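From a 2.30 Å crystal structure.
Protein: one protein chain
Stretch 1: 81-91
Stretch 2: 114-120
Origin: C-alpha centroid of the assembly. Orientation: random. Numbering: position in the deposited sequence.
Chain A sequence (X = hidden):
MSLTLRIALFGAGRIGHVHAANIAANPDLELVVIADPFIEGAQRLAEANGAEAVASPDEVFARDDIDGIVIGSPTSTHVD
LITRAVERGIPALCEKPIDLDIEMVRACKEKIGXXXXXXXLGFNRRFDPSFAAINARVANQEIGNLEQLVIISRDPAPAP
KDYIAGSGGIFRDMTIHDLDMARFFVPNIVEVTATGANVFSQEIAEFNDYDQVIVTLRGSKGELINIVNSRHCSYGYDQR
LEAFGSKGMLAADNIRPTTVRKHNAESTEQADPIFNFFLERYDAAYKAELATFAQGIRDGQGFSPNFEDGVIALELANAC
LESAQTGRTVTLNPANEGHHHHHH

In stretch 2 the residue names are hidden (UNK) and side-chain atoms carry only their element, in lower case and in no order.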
ATOM      1  N   LEU A  81     -45.795  -5.308   2.893  1.00 31.03           N
ATOM      2  CA  LEU A  81     -45.522  -5.061   1.480  1.00 29.99           C
ATOM      3  C   LEU A  81     -45.088  -6.327   0.727  1.00 29.78           C
ATOM      4  O   LEU A  81     -45.493  -6.545  -0.419  1.00 27.92           O
ATOM      5  CB  LEU A  81     -44.468  -3.962   1.341  1.00 29.43           C
ATOM      6  CG  LEU A  81     -44.972  -2.586   1.792  1.00 30.95           C
ATOM      7  CD1 LEU A  81     -43.836  -1.577   1.793  1.00 29.85           C
ATOM      8  CD2 LEU A  81     -46.084  -2.127   0.861  1.00 29.50           C
ATOM      9  N   ILE A  82     -44.276  -7.158   1.366  1.00 27.27           N
ATOM     10  CA  ILE A  82     -43.842  -8.386   0.727  1.00 27.80           C
ATOM     11  C   ILE A  82     -45.060  -9.242   0.396  1.00 29.46           C
ATOM     12  O   ILE A  82     -45.208  -9.711  -0.729  1.00 30.09           O
ATOM     13  CB  ILE A  82     -42.893  -9.191   1.646  1.00 27.97           C
ATOM     14  CG1 ILE A  82     -41.509  -8.524   1.668  1.00 27.54           C
ATOM     15  CG2 ILE A  82     -42.812 -10.649   1.177  1.00 24.07           C
ATOM     16  CD1 ILE A  82     -40.513  -9.169   2.626  1.00 26.69           C
ATOM     17  N   THR A  83     -45.930  -9.427   1.387  1.00 30.09           N
ATOM     18  CA  THR A  83     -47.132 -10.233   1.235  1.00 31.24           C
ATOM     19  C   THR A  83     -48.049  -9.717   0.121  1.00 32.01           C
ATOM     20  O   THR A  83     -48.421 -10.470  -0.774  1.00 31.91           O
ATOM     21  CB  THR A  83     -47.931 -10.285   2.564  1.00 32.33           C
ATOM     22  OG1 THR A  83     -47.113 -10.849   3.599  1.00 31.98           O
ATOM     23  CG2 THR A  83     -49.177 -11.132   2.401  1.00 32.52           C
ATOM     24  N   ARG A  84     -48.406  -8.440   0.172  1.00 32.62           N
ATOM     25  CA  ARG A  84     -49.278  -7.860  -0.844  1.00 33.88           C
ATOM     26  C   ARG A  84     -48.729  -8.035  -2.257  1.00 34.47           C
ATOM     27  O   ARG A  84     -49.455  -8.417  -3.178  1.00 32.92           O
ATOM     28  CB  ARG A  84     -49.482  -6.367  -0.605  1.00 35.99           C
ATOM     29  CG  ARG A  84     -50.124  -5.992   0.715  1.00 40.73           C
ATOM     30  CD  ARG A  84     -50.562  -4.539   0.637  1.00 45.28           C
ATOM     31  NE  ARG A  84     -51.063  -3.997   1.895  1.00 47.66           N
ATOM     32  CZ  ARG A  84     -51.787  -2.886   1.977  1.00 49.41           C
ATOM     33  NH1 ARG A  84     -52.097  -2.214   0.874  1.00 49.81           N
ATOM     34  NH2 ARG A  84     -52.190  -2.440   3.159  1.00 51.11           N
ATOM     35  N   ALA A  85     -47.447  -7.737  -2.425  1.00 33.80           N
ATOM     36  CA  ALA A  85     -46.820  -7.845  -3.734  1.00 34.99           C
ATOM     37  C   ALA A  85     -46.831  -9.284  -4.227  1.00 34.83           C
ATOM     38  O   ALA A  85     -47.267  -9.567  -5.342  1.00 34.77           O
ATOM     39  CB  ALA A  85     -45.394  -7.320  -3.673  1.00 34.82           C
ATOM     40  N   VAL A  86     -46.352 -10.192  -3.390  1.00 35.24           N
ATOM     41  CA  VAL A  86     -46.306 -11.600  -3.750  1.00 36.46           C
ATOM     42  C   VAL A  86     -47.699 -12.171  -4.046  1.00 36.15           C
ATOM     43  O   VAL A  86     -47.865 -12.944  -4.985  1.00 36.23           O
ATOM     44  CB  VAL A  86     -45.617 -12.424  -2.630  1.00 35.98           C
ATOM     45  CG1 VAL A  86     -45.828 -13.902  -2.859  1.00 38.00           C
ATOM     46  CG2 VAL A  86     -44.132 -12.123  -2.611  1.00 36.75           C
ATOM     47  N   GLU A  87     -48.699 -11.781  -3.257  1.00 35.84           N
ATOM     48  CA  GLU A  87     -50.058 -12.276  -3.471  1.00 35.77           C
ATOM     49  C   GLU A  87     -50.594 -11.859  -4.835  1.00 35.40           C
ATOM     50  O   GLU A  87     -51.537 -12.461  -5.353  1.00 34.75           O
ATOM     51  CB  GLU A  87     -50.999 -11.782  -2.370  1.00 36.38           C
ATOM     52  CG  GLU A  87     -50.621 -12.265  -0.977  1.00 39.29           C
ATOM     53  CD  GLU A  87     -51.692 -11.978   0.063  1.00 41.25           C
ATOM     54  OE1 GLU A  87     -52.245 -10.854   0.071  1.00 39.69           O
ATOM     55  OE2 GLU A  87     -51.971 -12.881   0.882  1.00 44.29           O
ATOM     56  N   ARG A  88     -50.001 -10.818  -5.411  1.00 34.58           N
ATOM     57  CA  ARG A  88     -50.412 -10.362  -6.731  1.00 34.18           C
ATOM     58  C   ARG A  88     -49.405 -10.806  -7.783  1.00 31.68           C
ATOM     59  O   ARG A  88     -49.419 -10.326  -8.915  1.00 32.24           O
ATOM     60  CB  ARG A  88     -50.574  -8.840  -6.763  1.00 35.50           C
ATOM     61  CG  ARG A  88     -51.844  -8.355  -6.076  1.00 40.10           C
ATOM     62  CD  ARG A  88     -52.229  -6.969  -6.555  1.00 44.11           C
ATOM     63  NE  ARG A  88     -52.347  -6.924  -8.010  1.00 45.44           N
ATOM     64  CZ  ARG A  88     -52.480  -5.807  -8.717  1.00 47.63           C
ATOM     65  NH1 ARG A  88     -52.516  -4.634  -8.103  1.00 47.09           N
ATOM     66  NH2 ARG A  88     -52.560  -5.862 -10.042  1.00 51.42           N
ATOM     67  N   GLY A  89     -48.533 -11.735  -7.401  1.00 30.29           N
ATOM     68  CA  GLY A  89     -47.531 -12.243  -8.323  1.00 27.15           C
ATOM     69  C   GLY A  89     -46.512 -11.203  -8.746  1.00 25.25           C
ATOM     70  O   GLY A  89     -45.859 -11.344  -9.776  1.00 24.72           O
ATOM     71  N   ILE A  90     -46.374 -10.145  -7.959  1.00 25.25           N
ATOM     72  CA  ILE A  90     -45.411  -9.102  -8.282  1.00 25.00           C
ATOM     73  C   ILE A  90     -44.125  -9.324  -7.497  1.00 24.35           C
ATOM     74  O   ILE A  90     -44.137  -9.362  -6.261  1.00 23.82           O
ATOM     75  CB  ILE A  90     -45.945  -7.715  -7.925  1.00 26.71           C
ATOM     76  CG1 ILE A  90     -47.313  -7.494  -8.575  1.00 26.43           C
ATOM     77  CG2 ILE A  90     -44.945  -6.652  -8.381  1.00 24.88           C
ATOM     78  CD1 ILE A  90     -48.004  -6.212  -8.116  1.00 26.10           C
ATOM     79  N   PRO A  91     -43.000  -9.487  -8.205  1.00 22.86           N
ATOM     80  CA  PRO A  91     -41.707  -9.703  -7.548  1.00 22.86           C
ATOM     81  C   PRO A  91     -41.377  -8.513  -6.646  1.00 23.17           C
ATOM     82  O   PRO A  91     -41.797  -7.385  -6.913  1.00 23.54           O
ATOM     83  CB  PRO A  91     -40.736  -9.817  -8.723  1.00 24.11           C
ATOM     84  CG  PRO A  91     -41.597 -10.332  -9.842  1.00 23.92           C
ATOM     85  CD  PRO A  91     -42.851  -9.512  -9.667  1.00 22.93           C
ATOM     86  N   UNK A 114     -45.444 -20.649  -1.675  1.00 39.77           N
ATOM     87  CA  UNK A 114     -44.591 -20.671  -2.860  1.00 40.19           C
ATOM     88  C   UNK A 114     -44.320 -19.274  -3.422  1.00 38.19           C
ATOM     89  O   UNK A 114     -43.418 -19.091  -4.244  1.00 36.15           O
ATOM     90  o   UNK A 114     -46.281 -23.571  -3.175  1.00 50.14           O
ATOM     91  c   UNK A 114     -45.209 -23.037  -3.543  1.00 48.39           C
ATOM     92  o   UNK A 114     -44.122 -23.657  -3.598  1.00 49.70           O
ATOM     93  c   UNK A 114     -45.223 -21.563  -3.932  1.00 44.45           C
ATOM     94  N   UNK A 115     -45.100 -18.294  -2.978  1.00 35.91           N
ATOM     95  CA  UNK A 115     -44.897 -16.934  -3.438  1.00 34.24           C
ATOM     96  C   UNK A 115     -43.564 -16.361  -2.970  1.00 33.26           C
ATOM     97  O   UNK A 115     -43.083 -15.359  -3.507  1.00 32.40           O
ATOM     98  N   UNK A 116     -42.959 -17.005  -1.975  1.00 31.10           N
ATOM     99  CA  UNK A 116     -41.679 -16.558  -1.431  1.00 30.84           C
ATOM    100  C   UNK A 116     -40.582 -16.498  -2.493  1.00 29.49           C
ATOM    101  O   UNK A 116     -39.634 -15.731  -2.368  1.00 28.83           O
ATOM    102  c   UNK A 116     -41.248 -17.473  -0.295  1.00 27.56           C
ATOM    103  N   UNK A 117     -40.722 -17.302  -3.539  1.00 28.98           N
ATOM    104  CA  UNK A 117     -39.731 -17.338  -4.610  1.00 27.41           C
ATOM    105  C   UNK A 117     -39.659 -16.032  -5.401  1.00 26.67           C
ATOM    106  O   UNK A 117     -38.747 -15.842  -6.201  1.00 24.06           O
ATOM    107  c   UNK A 117     -40.029 -18.499  -5.570  1.00 30.03           C
ATOM    108  o   UNK A 117     -41.244 -18.301  -6.280  1.00 29.55           O
ATOM    109  N   UNK A 118     -40.621 -15.143  -5.185  1.00 26.60           N
ATOM    110  CA  UNK A 118     -40.637 -13.862  -5.888  1.00 26.02           C
ATOM    111  C   UNK A 118     -40.012 -12.762  -5.034  1.00 25.66           C
ATOM    112  O   UNK A 118     -40.061 -11.579  -5.376  1.00 23.17           O
ATOM    113  c   UNK A 118     -44.026 -13.872  -7.828  1.00 32.33           C
ATOM    114  c   UNK A 118     -42.601 -14.282  -7.464  1.00 29.03           C
ATOM    115  c   UNK A 118     -44.529 -14.623  -9.068  1.00 33.35           C
ATOM    116  c   UNK A 118     -42.068 -13.483  -6.278  1.00 26.43           C
ATOM    117  n   UNK A 118     -43.774 -14.244 -10.305  1.00 34.68           N
ATOM    118  N   UNK A 119     -39.409 -13.162  -3.921  1.00 23.77           N
ATOM    119  CA  UNK A 119     -38.781 -12.192  -3.043  1.00 23.80           C
ATOM    120  C   UNK A 119     -37.263 -12.221  -3.150  1.00 21.87           C
ATOM    121  O   UNK A 119     -36.643 -13.285  -3.092  1.00 21.39           O
ATOM    122  c   UNK A 119     -39.165 -12.435  -1.566  1.00 23.43           C
ATOM    123  c   UNK A 119     -40.670 -12.473  -1.421  1.00 23.83           C
ATOM    124  c   UNK A 119     -38.585 -11.333  -0.689  1.00 24.20           C
ATOM    125  N   UNK A 120     -36.672 -11.051  -3.349  1.00 19.92           N
ATOM    126  CA  UNK A 120     -35.229 -10.935  -3.380  1.00 18.13           C
ATOM    127  C   UNK A 120     -34.842 -10.101  -2.165  1.00 18.30           C
ATOM    128  O   UNK A 120     -35.420  -9.039  -1.936  1.00 18.54           O
ATOM    129  c   UNK A 120     -34.752 -10.218  -4.636  1.00 15.96           C
ATOM    130 se   UNK A 120     -32.620  -9.376  -6.294  1.00 18.58          SE
ATOM    131  c   UNK A 120     -33.257 -10.065  -4.612  1.00 13.07           C
ATOM    132  c   UNK A 120     -30.662  -9.384  -5.960  1.00 13.97           C
TER

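Position 114 carries four side-chain atoms: one carbon on CA, then a second carbon bearing two oxygens. Its end leads away into an exposed setting, and the side chain lies out of contact with stretch 1. Two oxygens on the carbon next to CB make a short carboxylate; an amide would carry one oxygen and one nitrogen. The residue is Asp114.

At position 115 there is nothing beyond the backbone, so the residue is Gly115. The backbone here packs closely against the helix: Val86 CG1 lies 3.2 Å from Gly115 O, and the two CA atoms, Val86 CA and Gly115 CA, are 5.5 Å apart. A CB built on Gly115 would point toward the helix and fall 2.2 Å from Val86 CG1, a clash, so the bare backbone is what allows this approach.

Position 116 has a single carbon on CA, which points away from stretch 1 and makes no contact with it. One carbon and nothing more is Ala116.

Two atoms, a carbon followed by an oxygen, mark position 117, and neither is in contact with stretch 1. An unbranched side chain ending in one oxygen is that of Ser117. With chi1 at 67° (p), the hydroxyl turns back along its own segment, and Ser117 OG donates a hydrogen bond to Asp114 O at 3.1 Å.

Position 118 has the longest side chain to reach across: four carbons in a row ending in nitrogen. Its CB points toward stretch 1, and the third and fourth carbons run beside the turn after the helix. An unbranched four-carbon chain with a terminal nitrogen is Lys118. Lys118 CE lies 3.6 Å from Gly89 O, and Lys118 CD is 4.4 Å from Ile90 N, so the aliphatic part of the chain covers the turn.

Three carbons at position 119, two of them borne by the first, form a short fork. One prong lies against the helix, near the methyl groups of Ile82 and Val86. A beta-branched side chain of carbon alone, with no further extension, is Val119. Val119 CG2 packs 3.8 Å from Ile82 CG2 and 3.7 Å from Val86 CG2.

The unbranched chain at position 120 runs through two carbons, a selenium and a last carbon. Extended in all three chi angles, it leads away and makes no contact with stretch 1. The selenium identifies selenomethionine, here Met120.

No hydrogen bond joins the two stretches; the contact, burying 343 Å² in all, rests on packing. Val86 is its pivot: both of its methyls lie near Gly115 O, and Val86 CG2 also meets Val119 CG2, while Ile82, one helical turn earlier, extends the apolar patch. Beyond the helix, Lys118 lies over the turn at Gly89, and the two backbones also meet in a CA-H...O contact, Pro91 CA to Lys118 O at 3.3 Å.

Stretch 2, residues 114-120: DGASKVM
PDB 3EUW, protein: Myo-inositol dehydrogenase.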